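Local coordinates for glucosidase (Croceicoccus marinus, PDB 5Z3K), which is a GH39 family beta-glucosidase, a glycoside hydrolase that probably releases glucose by hydrolysing the O-glycosidic bonds of beta-glucosides, at residues A[34-39]-A[308-313]; A[319-324]-A[329-334]; A[55-60]-A[154-159]. All blocks are in the same frame, centred on the assembly; numbering follows the deposited sequence.

Contact 1: residues A[34-39]-A[308-313]; sequences PGTDSV and ADFHYN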
loop_
_atom_site.group_PDB
_atom_site.type_symbol
_atom_site.label_atom_id
_atom_site.label_comp_id
_atom_site.label_asym_id
_atom_site.label_seq_id
_atom_site.Cartn_x
_atom_site.Cartn_y
_atom_site.Cartn_z
ATOM N N PRO A 34 -22.973 5.260 -5.481
ATOM C CA PRO A 34 -24.291 4.637 -5.686
ATOM C C PRO A 34 -24.239 3.126 -5.492
ATOM O O PRO A 34 -23.376 2.433 -6.044
ATOM C CB PRO A 34 -24.641 5.014 -7.129
ATOM C CG PRO A 34 -23.890 6.272 -7.375
ATOM C CD PRO A 34 -22.604 6.148 -6.597
ATOM N N GLY A 35 -25.165 2.617 -4.672
ATOM C CA GLY A 35 -25.218 1.215 -4.324
ATOM C C GLY A 35 -24.335 0.816 -3.167
ATOM O O GLY A 35 -24.478 -0.303 -2.650
ATOM N N THR A 36 -23.410 1.685 -2.755
ATOM C CA THR A 36 -22.536 1.457 -1.605
ATOM C C THR A 36 -22.493 2.765 -0.811
ATOM O O THR A 36 -21.497 3.476 -0.746
ATOM C CB THR A 36 -21.133 1.021 -2.037
ATOM O OG1 THR A 36 -21.233 -0.053 -2.976
ATOM C CG2 THR A 36 -20.302 0.568 -0.824
ATOM N N ASP A 37 -23.603 3.138 -0.191
ATOM C CA ASP A 37 -23.648 4.455 0.428
ATOM C C ASP A 37 -23.648 4.418 1.951
ATOM O O ASP A 37 -23.828 5.461 2.580
ATOM C CB ASP A 37 -24.846 5.247 -0.082
ATOM C CG ASP A 37 -26.122 4.462 -0.043
ATOM O OD1 ASP A 37 -26.322 3.680 0.916
ATOM O OD2 ASP A 37 -26.924 4.635 -0.985
ATOM N N SER A 38 -23.424 3.255 2.558
ATOM C CA SER A 38 -23.447 3.155 4.009
ATOM C C SER A 38 -22.129 3.569 4.655
ATOM O O SER A 38 -22.100 3.794 5.870
ATOM C CB SER A 38 -23.797 1.724 4.433
ATOM O OG SER A 38 -22.874 0.777 3.914
ATOM N N VAL A 39 -21.056 3.693 3.882
ATOM C CA VAL A 39 -19.723 3.917 4.438
ATOM C C VAL A 39 -19.513 5.388 4.768
ATOM O O VAL A 39 -20.115 6.275 4.139
ATOM C CB VAL A 39 -18.635 3.421 3.473
ATOM C CG1 VAL A 39 -18.823 1.951 3.202
ATOM C CG2 VAL A 39 -18.671 4.234 2.183
ATOM N N ALA A 308 -15.169 -2.205 6.310
ATOM C CA ALA A 308 -16.431 -2.695 5.776
ATOM C C ALA A 308 -16.172 -3.327 4.415
ATOM O O ALA A 308 -15.775 -2.647 3.465
ATOM C CB ALA A 308 -17.461 -1.562 5.678
ATOM N N ASP A 309 -16.364 -4.636 4.322
ATOM C CA ASP A 309 -15.957 -5.428 3.169
ATOM C C ASP A 309 -17.236 -5.912 2.501
ATOM O O ASP A 309 -17.969 -6.717 3.076
ATOM C CB ASP A 309 -15.056 -6.578 3.626
ATOM C CG ASP A 309 -14.649 -7.523 2.496
ATOM O OD1 ASP A 309 -15.408 -7.705 1.522
ATOM O OD2 ASP A 309 -13.557 -8.108 2.611
ATOM N N PHE A 310 -17.508 -5.407 1.302
ATOM C CA PHE A 310 -18.755 -5.687 0.600
ATOM C C PHE A 310 -18.635 -6.867 -0.349
ATOM O O PHE A 310 -19.516 -7.079 -1.190
ATOM C CB PHE A 310 -19.217 -4.435 -0.142
ATOM C CG PHE A 310 -19.538 -3.287 0.775
ATOM C CD1 PHE A 310 -18.543 -2.432 1.215
ATOM C CD2 PHE A 310 -20.832 -3.084 1.217
ATOM C CE1 PHE A 310 -18.838 -1.376 2.074
ATOM C CE2 PHE A 310 -21.140 -2.029 2.075
ATOM C CZ PHE A 310 -20.139 -1.180 2.507
ATOM N N HIS A 311 -17.560 -7.636 -0.232
ATOM C CA HIS A 311 -17.401 -8.886 -0.955
ATOM C C HIS A 311 -17.535 -10.090 -0.036
ATOM O O HIS A 311 -18.316 -11.001 -0.321
ATOM C CB HIS A 311 -16.046 -8.864 -1.667
ATOM C CG HIS A 311 -15.861 -7.639 -2.506
ATOM N ND1 HIS A 311 -16.413 -7.514 -3.764
ATOM C CD2 HIS A 311 -15.242 -6.460 -2.248
ATOM C CE1 HIS A 311 -16.113 -6.326 -4.259
ATOM N NE2 HIS A 311 -15.400 -5.669 -3.360
ATOM N N TYR A 312 -16.809 -10.090 1.082
ATOM C CA TYR A 312 -16.974 -11.073 2.145
ATOM C C TYR A 312 -18.088 -10.704 3.120
ATOM O O TYR A 312 -18.504 -11.560 3.908
ATOM C CB TYR A 312 -15.658 -11.239 2.909
ATOM C CG TYR A 312 -14.629 -12.039 2.153
ATOM C CD1 TYR A 312 -14.579 -13.415 2.269
ATOM C CD2 TYR A 312 -13.716 -11.415 1.311
ATOM C CE1 TYR A 312 -13.643 -14.161 1.566
ATOM C CE2 TYR A 312 -12.780 -12.149 0.606
ATOM C CZ TYR A 312 -12.751 -13.520 0.739
ATOM O OH TYR A 312 -11.822 -14.259 0.041
ATOM N N ASN A 313 -18.574 -9.463 3.084
ATOM C CA ASN A 313 -19.700 -9.003 3.906
ATOM C C ASN A 313 -19.424 -9.157 5.401
ATOM O O ASN A 313 -20.202 -9.761 6.146
ATOM C CB ASN A 313 -20.995 -9.702 3.500
ATOM C CG ASN A 313 -21.453 -9.283 2.127
ATOM O OD1 ASN A 313 -21.472 -8.095 1.810
ATOM N ND2 ASN A 313 -21.796 -10.255 1.290
#
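Phe310 reaches across to Thr36, Ser38 and Val39, and its phenyl ring carries nearly the whole contact. Thr36 comes from the direction opposite to the phenylalanine and sets its methyl over the middle of one ring face. CG2 of Thr36 stands 3.8 Å from the ring centroid of Phe310, only 12° off the normal, a well-centred CH-pi contact. The threonine torsion makes this possible: with chi1 at -50°, CG2 lies anti to the backbone N and is the branch sent toward the ring, while OG1 stays beside the N.

The other two residues meet the outer rim of the same ring. Val39 CG1 sits at the edge, near the ring plane, equally close to CE1 and CZ of Phe310 (3.5 Å). Ser38 OG lies in the ring plane, 3.6 Å from Phe310 CZ and slightly farther from CE2, so that methyl and hydroxyl divide the far edge between them. Phe310 offers that edge because its CG lies beside the backbone N, anti to the carbonyl carbon (chi1 -63°). The example illustrates how one aromatic side chain can join two irregular loops by using a face and an edge at once.

Next to Phe310, the side chain of Asp309 holds the following turn. Asp309 OD1 accepts from His311 N at 2.8 Å and also from Tyr312 N at 2.8 Å, the first bond forming an Asx turn; one donor approaches nearly along the C-O axis and one from above the carboxylate plane.

The contact joins the loop after the first strand of the (beta/alpha)8 barrel, 25-27, to the chain beyond its last, 298-301. Thr36 also touches Trp94 of helix 89-100, and segment 308-313 begins on the short, weakly bonded strand 308-309, paired antiparallel with 314-315.

Contact 2: residues A[319-324]-A[329-334]; sequences GIFEDD and ARTGAF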
loop_
_atom_site.group_PDB
_atom_site.type_symbol
_atom_site.label_atom_id
_atom_site.label_comp_id
_atom_site.label_asym_id
_atom_site.label_seq_id
_atom_site.Cartn_x
_atom_site.Cartn_y
_atom_site.Cartn_z
ATOM N N GLY A 319 -8.980 -2.918 8.441
ATOM C CA GLY A 319 -9.432 -1.548 8.240
ATOM C C GLY A 319 -9.017 -0.684 9.423
ATOM O O GLY A 319 -9.408 -0.968 10.568
ATOM N N ILE A 320 -8.218 0.359 9.175
ATOM C CA ILE A 320 -7.607 1.074 10.293
ATOM C C ILE A 320 -8.529 2.112 10.923
ATOM O O ILE A 320 -8.274 2.536 12.054
ATOM C CB ILE A 320 -6.277 1.749 9.902
ATOM C CG1 ILE A 320 -6.467 2.742 8.743
ATOM C CG2 ILE A 320 -5.234 0.684 9.576
ATOM C CD1 ILE A 320 -5.212 3.575 8.446
ATOM N N PHE A 321 -9.594 2.527 10.243
ATOM C CA PHE A 321 -10.529 3.466 10.846
ATOM C C PHE A 321 -11.506 2.740 11.766
ATOM O O PHE A 321 -11.761 1.546 11.618
ATOM C CB PHE A 321 -11.327 4.211 9.771
ATOM C CG PHE A 321 -10.508 5.189 8.977
ATOM C CD1 PHE A 321 -9.662 4.745 7.965
ATOM C CD2 PHE A 321 -10.611 6.550 9.217
ATOM C CE1 PHE A 321 -8.901 5.653 7.240
ATOM C CE2 PHE A 321 -9.856 7.463 8.494
ATOM C CZ PHE A 321 -9.002 7.016 7.506
ATOM N N GLU A 322 -12.079 3.485 12.713
ATOM C CA GLU A 322 -13.156 2.910 13.508
ATOM C C GLU A 322 -14.367 2.632 12.624
ATOM O O GLU A 322 -14.522 3.216 11.552
ATOM C CB GLU A 322 -13.555 3.856 14.645
ATOM C CG GLU A 322 -12.414 4.189 15.594
ATOM C CD GLU A 322 -11.936 2.983 16.368
ATOM O OE1 GLU A 322 -12.773 2.207 16.868
ATOM O OE2 GLU A 322 -10.714 2.812 16.493
ATOM N N ASP A 323 -15.251 1.751 13.115
ATOM C CA ASP A 323 -16.460 1.391 12.369
ATOM C C ASP A 323 -17.219 2.614 11.856
ATOM O O ASP A 323 -17.803 2.579 10.762
ATOM C CB ASP A 323 -17.374 0.527 13.245
ATOM C CG ASP A 323 -16.800 -0.857 13.515
ATOM O OD1 ASP A 323 -15.697 -1.177 13.016
ATOM O OD2 ASP A 323 -17.457 -1.642 14.237
ATOM N N ASP A 324 -17.241 3.704 12.624
ATOM C CA ASP A 324 -18.026 4.875 12.250
ATOM C C ASP A 324 -17.222 5.904 11.466
ATOM O O ASP A 324 -17.726 6.999 11.196
ATOM C CB ASP A 324 -18.662 5.516 13.492
ATOM C CG ASP A 324 -17.648 6.152 14.441
ATOM O OD1 ASP A 324 -16.417 6.008 14.251
ATOM O OD2 ASP A 324 -18.107 6.815 15.396
ATOM N N ALA A 329 -4.901 6.056 16.571
ATOM C CA ALA A 329 -3.458 6.121 16.374
ATOM C C ALA A 329 -3.055 5.566 15.008
ATOM O O ALA A 329 -2.123 6.082 14.377
ATOM C CB ALA A 329 -2.729 5.371 17.493
ATOM N N ARG A 330 -3.725 4.512 14.536
ATOM C CA ARG A 330 -3.393 3.968 13.214
ATOM C C ARG A 330 -3.659 4.994 12.115
ATOM O O ARG A 330 -2.835 5.184 11.212
ATOM C CB ARG A 330 -4.185 2.685 12.932
ATOM C CG ARG A 330 -3.612 1.399 13.533
ATOM C CD ARG A 330 -4.686 0.304 13.552
ATOM N NE ARG A 330 -5.740 0.604 14.521
ATOM C CZ ARG A 330 -6.962 0.085 14.496
ATOM N NH1 ARG A 330 -7.303 -0.779 13.543
ATOM N NH2 ARG A 330 -7.839 0.427 15.439
ATOM N N THR A 331 -4.829 5.643 12.149
ATOM C CA THR A 331 -5.103 6.643 11.125
ATOM C C THR A 331 -4.179 7.839 11.286
ATOM O O THR A 331 -3.834 8.493 10.296
ATOM C CB THR A 331 -6.575 7.082 11.155
ATOM O OG1 THR A 331 -6.886 7.700 12.407
ATOM C CG2 THR A 331 -7.501 5.882 10.959
ATOM N N GLY A 332 -3.760 8.135 12.517
ATOM C CA GLY A 332 -2.815 9.214 12.710
ATOM C C GLY A 332 -1.473 8.882 12.086
ATOM O O GLY A 332 -0.916 9.675 11.325
ATOM N N ALA A 333 -0.951 7.687 12.383
ATOM C CA ALA A 333 0.318 7.270 11.789
ATOM C C ALA A 333 0.219 7.214 10.268
ATOM O O ALA A 333 1.165 7.578 9.560
ATOM C CB ALA A 333 0.747 5.912 12.351
ATOM N N PHE A 334 -0.926 6.769 9.749
ATOM C CA PHE A 334 -1.109 6.700 8.302
ATOM C C PHE A 334 -0.933 8.069 7.654
ATOM O O PHE A 334 -0.262 8.191 6.621
ATOM C CB PHE A 334 -2.486 6.118 7.988
ATOM C CG PHE A 334 -2.763 5.952 6.512
ATOM C CD1 PHE A 334 -2.267 4.858 5.812
ATOM C CD2 PHE A 334 -3.533 6.885 5.831
ATOM C CE1 PHE A 334 -2.536 4.696 4.455
ATOM C CE2 PHE A 334 -3.808 6.733 4.469
ATOM C CZ PHE A 334 -3.302 5.640 3.782
HETATM O O HOH W 1 -9.429 -2.853 13.511
HETATM O O HOH W 2 -10.532 -0.665 13.360
HETATM O O HOH W 3 -8.704 2.012 17.959
HETATM O O HOH W 4 -10.690 0.042 15.582
#
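The Phe321 ring receives Thr331 CG2 over the centre of one face, the methyl carbon 3.5 Å from the centroid and 8° off the normal, as a CH-pi contact. The Arg330 guanidinium is the second flat group. Ile320 O lies over one of its faces, 3.7 Å from Arg330 CZ, whereas waters 3 and 4 occupy its edge in the plane.

The direct salt bridge to Glu322 is long, with Glu322 OE2 3.9 Å from Arg330 NH2, and the two planar groups stand almost perpendicular, 86° apart. Water 4 spans the gap, accepting from Arg330 NH2 and donating to Glu322 OE2, each at 2.9 Å; water 3 also donates to OE2 but bonds only weakly to NH2. Asn328 ND2 donates to both Glu322 OE2 and Ile320 O, and Arg330 NE makes a salt bridge to Asp277; this acid and the waters together would fix the rotation of the guanidinium. Water 2 accepts from Arg330 NH1 and can donate to Gly319 O at 3.0 Å, though other acceptors compete for its protons.

Along their aliphatic parts, the side chains of Ile320 and Arg330 lie alongside one another, running in reverse directions, Ile320 CB 3.8 Å from Arg330 CB. The tip of the isoleucine goes farther along the helix, where CD1 of Ile320 lies 3.8 Å from CB of Phe334. Thr331 faces two ways: with chi1 at 62° its OG1 accepts from Asn328 N, just before the helix, and the same torsion turns CG2 toward the Phe321 ring.

Segment 319-324 runs from the hairpin strand 314-315 toward helix 329-341, and its backbone bonds to Arg303 and Asp305 just beyond barrel strand 298-301. Helix 277-291 flanks the contact, touching Ala329, Arg330 and Ala333, and Phe334 meets the ring of His24.

Contact 3: residues A[55-60]-A[154-159]; sequences RSYDWV and FGDQPD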
loop_
_atom_site.group_PDB
_atom_site.type_symbol
_atom_site.label_atom_id
_atom_site.label_comp_id
_atom_site.label_asym_id
_atom_site.label_seq_id
_atom_site.Cartn_x
_atom_site.Cartn_y
_atom_site.Cartn_z
ATOM N N ARG A 55 -5.440 1.090 -4.902
ATOM C CA ARG A 55 -5.858 -0.182 -5.488
ATOM C C ARG A 55 -7.376 -0.288 -5.420
ATOM O O ARG A 55 -7.979 0.019 -4.386
ATOM C CB ARG A 55 -5.207 -1.347 -4.733
ATOM C CG ARG A 55 -5.430 -2.733 -5.329
ATOM C CD ARG A 55 -4.474 -3.760 -4.687
ATOM N NE ARG A 55 -4.468 -5.034 -5.420
ATOM C CZ ARG A 55 -5.181 -6.109 -5.074
ATOM N NH1 ARG A 55 -5.959 -6.086 -3.991
ATOM N NH2 ARG A 55 -5.121 -7.212 -5.815
ATOM N N SER A 56 -8.000 -0.725 -6.520
ATOM C CA SER A 56 -9.451 -0.668 -6.647
ATOM C C SER A 56 -10.146 -1.931 -6.156
ATOM O O SER A 56 -11.383 -1.980 -6.154
ATOM C CB SER A 56 -9.837 -0.425 -8.109
ATOM O OG SER A 56 -9.503 -1.561 -8.914
ATOM N N TYR A 57 -9.386 -2.945 -5.741
ATOM C CA TYR A 57 -9.956 -4.274 -5.515
ATOM C C TYR A 57 -11.067 -4.253 -4.466
ATOM O O TYR A 57 -12.078 -4.954 -4.608
ATOM C CB TYR A 57 -8.837 -5.241 -5.113
ATOM C CG TYR A 57 -9.309 -6.653 -4.853
ATOM C CD1 TYR A 57 -9.553 -7.525 -5.907
ATOM C CD2 TYR A 57 -9.485 -7.120 -3.555
ATOM C CE1 TYR A 57 -9.986 -8.828 -5.680
ATOM C CE2 TYR A 57 -9.910 -8.428 -3.313
ATOM C CZ TYR A 57 -10.160 -9.271 -4.383
ATOM O OH TYR A 57 -10.597 -10.556 -4.148
ATOM N N ASP A 58 -10.937 -3.424 -3.429
ATOM C CA ASP A 58 -11.964 -3.447 -2.392
ATOM C C ASP A 58 -13.208 -2.636 -2.759
ATOM O O ASP A 58 -14.233 -2.757 -2.078
ATOM C CB ASP A 58 -11.360 -2.992 -1.064
ATOM C CG ASP A 58 -10.297 -3.963 -0.573
ATOM O OD1 ASP A 58 -10.600 -5.169 -0.444
ATOM O OD2 ASP A 58 -9.143 -3.545 -0.375
ATOM N N TRP A 59 -13.161 -1.864 -3.837
ATOM C CA TRP A 59 -14.361 -1.241 -4.370
ATOM C C TRP A 59 -15.337 -2.305 -4.878
ATOM O O TRP A 59 -15.006 -3.485 -5.028
ATOM C CB TRP A 59 -14.020 -0.289 -5.515
ATOM C CG TRP A 59 -13.061 0.831 -5.196
ATOM C CD1 TRP A 59 -12.607 1.229 -3.947
ATOM C CD2 TRP A 59 -12.437 1.705 -6.142
ATOM N NE1 TRP A 59 -11.746 2.290 -4.077
ATOM C CE2 TRP A 59 -11.620 2.601 -5.411
ATOM C CE3 TRP A 59 -12.492 1.821 -7.540
ATOM C CZ2 TRP A 59 -10.868 3.603 -6.034
ATOM C CZ3 TRP A 59 -11.735 2.803 -8.162
ATOM C CH2 TRP A 59 -10.930 3.690 -7.403
ATOM N N VAL A 60 -16.561 -1.862 -5.156
ATOM C CA VAL A 60 -17.527 -2.683 -5.878
ATOM C C VAL A 60 -17.283 -2.459 -7.368
ATOM O O VAL A 60 -18.076 -1.794 -8.048
ATOM C CB VAL A 60 -18.967 -2.332 -5.444
ATOM C CG1 VAL A 60 -20.000 -3.167 -6.219
ATOM C CG2 VAL A 60 -19.125 -2.552 -3.937
ATOM N N PHE A 154 -3.942 -7.668 -13.140
ATOM C CA PHE A 154 -4.753 -8.865 -13.318
ATOM C C PHE A 154 -4.441 -9.863 -12.215
ATOM O O PHE A 154 -3.314 -10.358 -12.120
ATOM C CB PHE A 154 -4.534 -9.530 -14.677
ATOM C CG PHE A 154 -5.403 -10.750 -14.863
ATOM C CD1 PHE A 154 -6.702 -10.624 -15.329
ATOM C CD2 PHE A 154 -4.940 -12.011 -14.513
ATOM C CE1 PHE A 154 -7.528 -11.744 -15.468
ATOM C CE2 PHE A 154 -5.751 -13.136 -14.651
ATOM C CZ PHE A 154 -7.052 -12.993 -15.118
ATOM N N GLY A 155 -5.449 -10.192 -11.415
ATOM C CA GLY A 155 -5.306 -11.243 -10.428
ATOM C C GLY A 155 -5.457 -10.792 -8.987
ATOM O O GLY A 155 -5.208 -9.630 -8.652
ATOM N N ASP A 156 -5.854 -11.720 -8.122
ATOM C CA ASP A 156 -5.807 -11.492 -6.682
ATOM C C ASP A 156 -5.669 -12.849 -6.007
ATOM O O ASP A 156 -6.633 -13.614 -5.968
ATOM C CB ASP A 156 -7.050 -10.745 -6.194
ATOM C CG ASP A 156 -6.947 -10.357 -4.728
ATOM O OD1 ASP A 156 -7.300 -11.196 -3.876
ATOM O OD2 ASP A 156 -6.502 -9.225 -4.421
ATOM N N GLN A 157 -4.472 -13.143 -5.484
ATOM C CA GLN A 157 -4.203 -14.360 -4.728
ATOM C C GLN A 157 -4.680 -15.640 -5.431
ATOM O O GLN A 157 -5.409 -16.437 -4.841
ATOM C CB GLN A 157 -4.825 -14.266 -3.341
ATOM C CG GLN A 157 -4.886 -12.849 -2.826
ATOM C CD GLN A 157 -5.347 -12.717 -1.388
ATOM O OE1 GLN A 157 -4.941 -13.480 -0.516
ATOM N NE2 GLN A 157 -6.184 -11.718 -1.131
ATOM N N PRO A 158 -4.269 -15.868 -6.685
ATOM C CA PRO A 158 -4.646 -17.133 -7.343
ATOM C C PRO A 158 -4.060 -18.358 -6.662
ATOM O O PRO A 158 -4.593 -19.457 -6.843
ATOM C CB PRO A 158 -4.093 -16.973 -8.768
ATOM C CG PRO A 158 -2.933 -16.029 -8.602
ATOM C CD PRO A 158 -3.418 -15.042 -7.565
ATOM N N ASP A 159 -2.984 -18.205 -5.884
ATOM C CA ASP A 159 -2.368 -19.318 -5.168
ATOM C C ASP A 159 -2.945 -19.515 -3.770
ATOM O O ASP A 159 -2.446 -20.362 -3.021
ATOM C CB ASP A 159 -0.850 -19.112 -5.076
ATOM C CG ASP A 159 -0.465 -17.731 -4.542
ATOM O OD1 ASP A 159 -1.270 -16.780 -4.673
ATOM O OD2 ASP A 159 0.653 -17.597 -3.990
#
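Tyr57 and Asp156 lie flat against each other, ring and carboxylate planes only 4° apart, although the two side chains run nearly perpendicular. Asp156 OD2 sits over the centre of the ring, 3.5 Å above its plane. Arg55 grips the same oxygen from the side. Its NH2 gives OD2 of Asp156 a fairly straight bond of 2.8 Å, in the guanidinium plane and on the anti lone pair of the oxygen; NH1 of Arg55 adds a weak one at 3.2 Å to that OD2. The two planar groups are inclined by 32°.

Both segments leave the C-terminal ends of parallel strands, 53-55 and 151-154, in a (beta/alpha)8 barrel, the end where such enzymes hold their active sites. Strand 104-109 lies between them in the barrel order.

Asp156 is directed toward Arg55 and Tyr57 by its CG lying anti to the backbone N (chi1 -173°). Its OD2 also bonds to Tyr264 OH from strand 259-266, while OD1 of Asp156 accepts from Gln157 NE2 at 3.0 Å, on the syn side but tilted out of the carboxylate plane. Arg55 has a second acid: its NE makes a salt bridge to Glu153.

In the fold
From the N terminus, the chain passes barrel strand 25-27 and enters segment 34-39, which waits for its partner until 308-313, beyond the last barrel strand. Contact 3 opens and closes within that span, joining the loops that follow the second and fourth barrel strands. Contacts 1 and 3, their centres 16 Å apart, touch through a probable hydrogen bond, His311 NE2 to Trp59 O at 2.8 Å, which links the chain after strand 298-301 to the loop after 53-55. Contact 2 comes later in series and is local, folding 319-324 back on the start of helix 329-341, about 6 Å from contact 1 at nearest atoms. None of the three cross.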